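Local coordinates for protein inactive glucansucrase (Lactobacillus reuteri, PDB 5JBD) that belongs to glycosyl hydrolase family 70, of the TIM-barrel clan, and carries a bound calcium ion, at residues Y85-S89 / K90-A94; N158-A161 / A162-E166; R491-K494 / Q495-G499. All coordinates share one frame; numbering follows the deposited sequence.

Contact 1: residues Y85-S89 / K90-A94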
loop_
_atom_site.group_PDB
_atom_site.type_symbol
_atom_site.label_atom_id
_atom_site.label_comp_id
_atom_site.label_asym_id
_atom_site.label_seq_id
_atom_site.Cartn_x
_atom_site.Cartn_y
_atom_site.Cartn_z
ATOM N N TYR A 85 23.654 14.595 31.758
ATOM C CA TYR A 85 24.506 15.797 31.760
ATOM C C TYR A 85 23.905 17.039 31.096
ATOM O O TYR A 85 24.256 18.153 31.492
ATOM C CB TYR A 85 25.825 15.500 31.037
ATOM C CG TYR A 85 26.657 14.400 31.659
ATOM C CD1 TYR A 85 27.609 14.672 32.639
ATOM C CD2 TYR A 85 26.512 13.083 31.241
ATOM C CE1 TYR A 85 28.383 13.654 33.185
ATOM C CE2 TYR A 85 27.278 12.055 31.786
ATOM C CZ TYR A 85 28.214 12.345 32.754
ATOM O OH TYR A 85 28.966 11.337 33.319
ATOM N N ILE A 86 23.066 16.864 30.061
ATOM C CA ILE A 86 22.484 17.984 29.312
ATOM C C ILE A 86 20.987 17.808 29.088
ATOM O O ILE A 86 20.484 16.682 29.011
ATOM C CB ILE A 86 23.172 18.203 27.940
ATOM C CG1 ILE A 86 23.054 16.970 27.032
ATOM C CG2 ILE A 86 24.639 18.551 28.135
ATOM C CD1 ILE A 86 23.508 17.222 25.613
ATOM N N TRP A 87 20.286 18.941 28.976
ATOM C CA TRP A 87 18.823 18.983 28.805
ATOM C C TRP A 87 18.445 20.170 27.914
ATOM O O TRP A 87 19.179 21.156 27.864
ATOM C CB TRP A 87 18.120 19.111 30.163
ATOM C CG TRP A 87 18.588 18.079 31.134
ATOM C CD1 TRP A 87 18.065 16.844 31.313
ATOM C CD2 TRP A 87 19.706 18.178 32.019
ATOM N NE1 TRP A 87 18.770 16.164 32.266
ATOM C CE2 TRP A 87 19.788 16.958 32.719
ATOM C CE3 TRP A 87 20.645 19.176 32.284
ATOM C CZ2 TRP A 87 20.777 16.702 33.672
ATOM C CZ3 TRP A 87 21.631 18.931 33.240
ATOM C CH2 TRP A 87 21.686 17.700 33.927
ATOM N N PRO A 88 17.310 20.074 27.195
ATOM C CA PRO A 88 16.835 21.216 26.402
ATOM C C PRO A 88 16.421 22.440 27.224
ATOM O O PRO A 88 16.383 23.541 26.674
ATOM C CB PRO A 88 15.629 20.655 25.640
ATOM C CG PRO A 88 15.207 19.439 26.394
ATOM C CD PRO A 88 16.435 18.895 27.059
ATOM N N SER A 89 16.118 22.256 28.512
ATOM C CA SER A 89 15.708 23.363 29.382
ATOM C C SER A 89 15.830 23.018 30.854
ATOM O O SER A 89 15.988 21.847 31.219
ATOM C CB SER A 89 14.244 23.725 29.094
ATOM O OG SER A 89 13.388 22.642 29.437
ATOM N N LYS A 90 15.759 24.047 31.696
ATOM C CA LYS A 90 15.687 23.877 33.158
ATOM C C LYS A 90 14.485 23.007 33.558
ATOM O O LYS A 90 14.580 22.168 34.468
ATOM C CB LYS A 90 15.580 25.234 33.865
ATOM C CG LYS A 90 16.902 25.922 34.163
ATOM C CD LYS A 90 16.680 27.215 34.919
ATOM C CE LYS A 90 17.629 28.377 34.485
ATOM N NZ LYS A 90 19.063 28.001 34.328
ATOM N N ASP A 91 13.369 23.222 32.866
ATOM C CA ASP A 91 12.140 22.451 33.067
ATOM C C ASP A 91 12.422 20.940 32.980
ATOM O O ASP A 91 12.113 20.192 33.903
ATOM C CB ASP A 91 11.088 22.890 32.019
ATOM C CG ASP A 91 9.740 22.173 32.162
ATOM O OD1 ASP A 91 9.384 21.715 33.271
ATOM O OD2 ASP A 91 9.024 22.090 31.142
ATOM N N VAL A 92 13.039 20.524 31.879
ATOM C CA VAL A 92 13.305 19.105 31.606
ATOM C C VAL A 92 14.393 18.554 32.538
ATOM O O VAL A 92 14.325 17.401 32.956
ATOM C CB VAL A 92 13.641 18.871 30.103
ATOM C CG1 VAL A 92 14.003 17.411 29.821
ATOM C CG2 VAL A 92 12.458 19.295 29.228
ATOM N N GLN A 93 15.368 19.389 32.892
ATOM C CA GLN A 93 16.377 19.025 33.879
ATOM C C GLN A 93 15.719 18.656 35.206
ATOM O O GLN A 93 16.026 17.614 35.797
ATOM C CB GLN A 93 17.381 20.174 34.071
ATOM C CG GLN A 93 18.512 19.900 35.067
ATOM C CD GLN A 93 19.429 21.093 35.272
ATOM O OE1 GLN A 93 19.081 22.207 34.927
ATOM N NE2 GLN A 93 20.604 20.857 35.840
ATOM N N ALA A 94 14.819 19.515 35.674
ATOM C CA ALA A 94 14.104 19.260 36.925
ATOM C C ALA A 94 13.239 18.009 36.793
ATOM O O ALA A 94 13.185 17.211 37.728
ATOM C CB ALA A 94 13.273 20.467 37.341
#
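The indole of W87 lies against the side chain of Q93, in the first turn of helix 90-101. Q93 CG sits over the six-membered ring, 3.6 Å from its centroid and close to the ring normal, a CH-pi contact. With CG anti to the Q93 backbone N and the rest of the chain extended, the methylenes run across the indole and bring the amide along with them. The amide plane is tilted only 20° from the ring. Its NE2 comes to 3.4 Å from W87 CZ3. The opposite face of the indole is met by the backbone carbon of Y85, so the ring is held between its own loop and the helix. F96, farther along the same helix, and A133 of helix 126-147 also touch W87.

P88 comes next, crossing V92 at about a right angle, with P88 CG 4.0 Å from V92 CG2.

S89 is the N-cap of the helix. Its hydroxyl reaches forward to the first turn, where OG accepts from V92 N at 3.3 Å with an N-H...O angle of 163°. Rotation of OG to a place between the backbone N and the carbonyl carbon, chi1 65°, puts it there. The carbonyl starts the regular helix pattern, S89 O taking the N-H of Q93 at 3.0 Å. V92 CG2 also approaches S89 OG, at 3.5 Å, packing a methyl beside the capping oxygen.

Contact 2: residues N158-A161 / A162-E166; sequences NSFA and ATVPE
F160 and V164 meet where helix 151-162 runs out, with the methyl V164 CG2 set over one face of the phenyl ring. The methyl stands 3.9 Å from the ring centroid and 26° off the normal, a CH-pi contact displaced toward the rim, and its nearest ring atom is F160 CZ at 3.5 Å. F160 reaches this position because its CG lies anti to the backbone N (chi1 170°), which carries the ring forward along the helix to the residue four places on. Outside the pair, F96 meets the F160 ring edge-to-face and V92 packs on V164, both from helix 90-101, so the aromatic-aliphatic pair faces a neighbouring helix.

A162 continues the helix for one more step: A162 N to N158 O, at 3.2 Å, is the last four-residue helical bond here. Its methyl lies back along the turn, A162 CB 3.6 Å from S159 O.

A161 contributes chiefly through its backbone. Its carbonyl oxygen takes the N-H of V164 at 3.0 Å, a three-residue step with the donor well above the carbonyl plane. The same tightening occurs one residue earlier: T163 N donates to F160 O at 2.9 Å, again from above the plane. T163 OG1 donates to that oxygen too, at 2.7 Å, but in the carbonyl plane and on a lone pair.

The OG1 bond helps hold the T163 side chain at chi1 75°, with OG1 between the backbone N and the carbonyl carbon. The chemistry therefore divides in two: polar bonds from T163 satisfy a carbonyl at the helix end, while the V164 methyl covers part of one face of F160.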
loop_
_atom_site.group_PDB
_atom_site.type_symbol
_atom_site.label_atom_id
_atom_site.label_comp_id
_atom_site.label_asym_id
_atom_site.label_seq_id
_atom_site.Cartn_x
_atom_site.Cartn_y
_atom_site.Cartn_z
ATOM N N ASN A 158 15.136 5.736 28.317
ATOM C CA ASN A 158 14.079 5.589 27.302
ATOM C C ASN A 158 12.688 5.833 27.903
ATOM O O ASN A 158 11.880 6.534 27.309
ATOM C CB ASN A 158 14.134 4.213 26.628
ATOM C CG ASN A 158 15.382 4.018 25.779
ATOM O OD1 ASN A 158 15.973 4.974 25.278
ATOM N ND2 ASN A 158 15.810 2.765 25.642
ATOM N N SER A 159 12.439 5.295 29.096
ATOM C CA SER A 159 11.175 5.544 29.803
ATOM C C SER A 159 11.001 7.021 30.172
ATOM O O SER A 159 9.927 7.585 29.957
ATOM C CB SER A 159 11.067 4.666 31.045
ATOM O OG SER A 159 11.175 3.307 30.678
ATOM N N PHE A 160 12.056 7.657 30.689
ATOM C CA PHE A 160 12.001 9.102 30.958
ATOM C C PHE A 160 11.718 9.915 29.711
ATOM O O PHE A 160 10.822 10.772 29.720
ATOM C CB PHE A 160 13.290 9.637 31.593
ATOM C CG PHE A 160 13.337 11.146 31.650
ATOM C CD1 PHE A 160 12.467 11.842 32.481
ATOM C CD2 PHE A 160 14.215 11.871 30.849
ATOM C CE1 PHE A 160 12.481 13.231 32.532
ATOM C CE2 PHE A 160 14.243 13.260 30.899
ATOM C CZ PHE A 160 13.374 13.943 31.742
ATOM N N ALA A 161 12.460 9.640 28.637
ATOM C CA ALA A 161 12.324 10.423 27.399
ATOM C C ALA A 161 10.908 10.383 26.852
ATOM O O ALA A 161 10.393 11.400 26.406
ATOM C CB ALA A 161 13.299 9.946 26.346
ATOM N N ALA A 162 10.265 9.222 26.955
ATOM C CA ALA A 162 8.855 9.041 26.531
ATOM C C ALA A 162 7.841 9.926 27.273
ATOM O O ALA A 162 6.749 10.145 26.766
ATOM C CB ALA A 162 8.452 7.575 26.643
ATOM N N THR A 163 8.195 10.430 28.455
ATOM C CA THR A 163 7.339 11.367 29.205
ATOM C C THR A 163 7.570 12.853 28.866
ATOM O O THR A 163 6.833 13.706 29.342
ATOM C CB THR A 163 7.506 11.191 30.735
ATOM O OG1 THR A 163 8.751 11.768 31.169
ATOM C CG2 THR A 163 7.437 9.710 31.149
ATOM N N VAL A 164 8.591 13.158 28.068
ATOM C CA VAL A 164 8.943 14.544 27.738
ATOM C C VAL A 164 8.475 14.827 26.308
ATOM O O VAL A 164 8.997 14.221 25.372
ATOM C CB VAL A 164 10.473 14.776 27.853
ATOM C CG1 VAL A 164 10.829 16.229 27.560
ATOM C CG2 VAL A 164 10.964 14.358 29.227
ATOM N N PRO A 165 7.483 15.724 26.133
ATOM C CA PRO A 165 6.932 15.975 24.792
ATOM C C PRO A 165 7.980 16.183 23.706
ATOM O O PRO A 165 7.928 15.500 22.676
ATOM C CB PRO A 165 6.090 17.242 24.996
ATOM C CG PRO A 165 5.580 17.099 26.392
ATOM C CD PRO A 165 6.696 16.426 27.171
ATOM N N GLU A 166 8.940 17.081 23.930
ATOM C CA GLU A 166 9.924 17.380 22.880
ATOM C C GLU A 166 10.906 16.235 22.538
ATOM O O GLU A 166 11.539 16.269 21.477
ATOM C CB GLU A 166 10.642 18.707 23.143
ATOM C CG GLU A 166 11.643 18.689 24.276
ATOM C CD GLU A 166 11.964 20.084 24.751
ATOM O OE1 GLU A 166 12.755 20.768 24.065
ATOM O OE2 GLU A 166 11.426 20.482 25.802
#

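Contact 3: residues R491-K494 / Q495-G499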
loop_
_atom_site.group_PDB
_atom_site.type_symbol
_atom_site.label_atom_id
_atom_site.label_comp_id
_atom_site.label_asym_id
_atom_site.label_seq_id
_atom_site.Cartn_x
_atom_site.Cartn_y
_atom_site.Cartn_z
ATOM N N ARG A 491 -15.944 -19.844 -14.606
ATOM C CA ARG A 491 -15.896 -20.846 -15.677
ATOM C C ARG A 491 -16.881 -20.505 -16.799
ATOM O O ARG A 491 -16.545 -20.626 -17.983
ATOM C CB ARG A 491 -16.205 -22.254 -15.153
ATOM C CG ARG A 491 -15.126 -22.876 -14.285
ATOM C CD ARG A 491 -15.584 -24.216 -13.720
ATOM N NE ARG A 491 -14.875 -24.540 -12.476
ATOM C CZ ARG A 491 -13.810 -25.342 -12.367
ATOM N NH1 ARG A 491 -13.287 -25.948 -13.430
ATOM N NH2 ARG A 491 -13.252 -25.543 -11.167
ATOM N N ALA A 492 -18.103 -20.102 -16.427
ATOM C CA ALA A 492 -19.109 -19.705 -17.415
ATOM C C ALA A 492 -18.657 -18.504 -18.263
ATOM O O ALA A 492 -18.942 -18.442 -19.467
ATOM C CB ALA A 492 -20.449 -19.415 -16.734
ATOM N N ARG A 493 -17.956 -17.557 -17.639
ATOM C CA ARG A 493 -17.456 -16.397 -18.368
ATOM C C ARG A 493 -16.596 -16.825 -19.560
ATOM O O ARG A 493 -16.782 -16.318 -20.682
ATOM C CB ARG A 493 -16.658 -15.470 -17.472
ATOM C CG ARG A 493 -16.239 -14.173 -18.169
ATOM C CD ARG A 493 -15.447 -13.281 -17.227
ATOM N NE ARG A 493 -15.303 -11.930 -17.748
ATOM C CZ ARG A 493 -14.274 -11.470 -18.464
ATOM N NH1 ARG A 493 -13.238 -12.252 -18.790
ATOM N NH2 ARG A 493 -14.303 -10.205 -18.875
ATOM N N LYS A 494 -15.641 -17.724 -19.313
ATOM C CA LYS A 494 -14.737 -18.178 -20.360
ATOM C C LYS A 494 -15.503 -18.863 -21.501
ATOM O O LYS A 494 -15.150 -18.706 -22.669
ATOM C CB LYS A 494 -13.643 -19.107 -19.791
ATOM C CG LYS A 494 -12.645 -19.571 -20.840
ATOM C CD LYS A 494 -11.558 -20.474 -20.274
ATOM C CE LYS A 494 -10.557 -20.807 -21.372
ATOM N NZ LYS A 494 -9.421 -21.630 -20.875
ATOM N N GLN A 495 -16.546 -19.610 -21.155
ATOM C CA GLN A 495 -17.337 -20.328 -22.152
ATOM C C GLN A 495 -18.312 -19.456 -22.948
ATOM O O GLN A 495 -18.591 -19.764 -24.106
ATOM C CB GLN A 495 -18.135 -21.470 -21.497
ATOM C CG GLN A 495 -17.314 -22.541 -20.797
ATOM C CD GLN A 495 -18.211 -23.617 -20.208
ATOM O OE1 GLN A 495 -19.072 -23.339 -19.378
ATOM N NE2 GLN A 495 -18.039 -24.839 -20.666
ATOM N N PHE A 496 -18.852 -18.404 -22.326
ATOM C CA PHE A 496 -20.044 -17.752 -22.857
ATOM C C PHE A 496 -20.004 -16.240 -23.065
ATOM O O PHE A 496 -20.716 -15.746 -23.935
ATOM C CB PHE A 496 -21.253 -18.097 -21.966
ATOM C CG PHE A 496 -21.589 -19.566 -21.925
ATOM C CD1 PHE A 496 -22.058 -20.219 -23.066
ATOM C CD2 PHE A 496 -21.483 -20.282 -20.740
ATOM C CE1 PHE A 496 -22.381 -21.562 -23.023
ATOM C CE2 PHE A 496 -21.799 -21.638 -20.700
ATOM C CZ PHE A 496 -22.251 -22.277 -21.837
ATOM N N VAL A 497 -19.190 -15.521 -22.299
ATOM C CA VAL A 497 -19.292 -14.062 -22.237
ATOM C C VAL A 497 -18.515 -13.390 -23.380
ATOM O O VAL A 497 -17.282 -13.391 -23.396
ATOM C CB VAL A 497 -18.866 -13.557 -20.850
ATOM C CG1 VAL A 497 -18.717 -12.049 -20.818
ATOM C CG2 VAL A 497 -19.871 -14.019 -19.814
ATOM N N SER A 498 -19.267 -12.853 -24.345
ATOM C CA SER A 498 -18.716 -12.109 -25.479
ATOM C C SER A 498 -19.862 -11.377 -26.181
ATOM O O SER A 498 -21.023 -11.638 -25.880
ATOM C CB SER A 498 -17.981 -13.034 -26.458
ATOM O OG SER A 498 -17.275 -12.313 -27.459
ATOM N N GLY A 499 -19.522 -10.458 -27.084
ATOM C CA GLY A 499 -20.509 -9.708 -27.867
ATOM C C GLY A 499 -20.980 -8.438 -27.203
ATOM O O GLY A 499 -20.457 -8.042 -26.156
HETATM O O HOH W 1 -14.959 -14.399 -21.844
#
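R493 and V497 meet at the end of helix 483-496 through backbone and side chain alike. V497 N donates to R493 O at 3.0 Å with an N-H...O angle of 161°, and the aliphatic part of the arginine lies beside the valine, R493 CG 3.8 Å from V497 CB. V497 CG2 reaches back as far as R493 CA, at 3.7 Å. A water bridges R493 O (2.9 Å) and V497 O, though other acceptors nearby compete for its protons.

One residue earlier, F496 N makes weak bonds to both A492 O and R493 O. The F496 side chain leans on the same A492 carbonyl, with CD2 3.4 Å from A492 O, and the ring reaches A492 CB at 4.2 Å. Q495 CB lies over one face of the F496 ring, near its rim.

These bonds close the helix. V497 is the first residue to leave helical backbone angles, and the chain passes from here into strand 501-505 of the antiparallel sheet. That sheet receives the apolar side of the turn: A492 and V497 touch M537 of strand 537-542, while F496 packs on V617 and P618 of strand 612-618.

What places R493 lies farther out. Its CG is anti to the backbone N (chi1 -174°) and the chain runs extended as far as NE, taking the guanidinium away from V497. There NH2 bonds to D648 O, while NE and NH1 make weak bonds to L454 O and H650 O.

Contacts 1 and 2 are neighbours, with centres 12 Å apart: V92 CG2 of contact 1 lies 3.9 Å from V164 CG1 of contact 2, and E166 reaches P88. Contact 3 sits on the opposite side of the chain's centre, its centre 73 Å from that of contact 1 and 63 Å from that of contact 2. Contact 1 lies at the surface, whereas the other two are partly buried. Contacts 1 and 2 share helix 90-101, which contact 1 opens with an accepting serine hydroxyl and on which F160 and V164 of contact 2 pack. Contacts 2 and 3 close helices; both use backbone bonds, to which contact 2 adds a threonine hydroxyl and contact 3 a water. Contact 3 joins a helix to an antiparallel sheet.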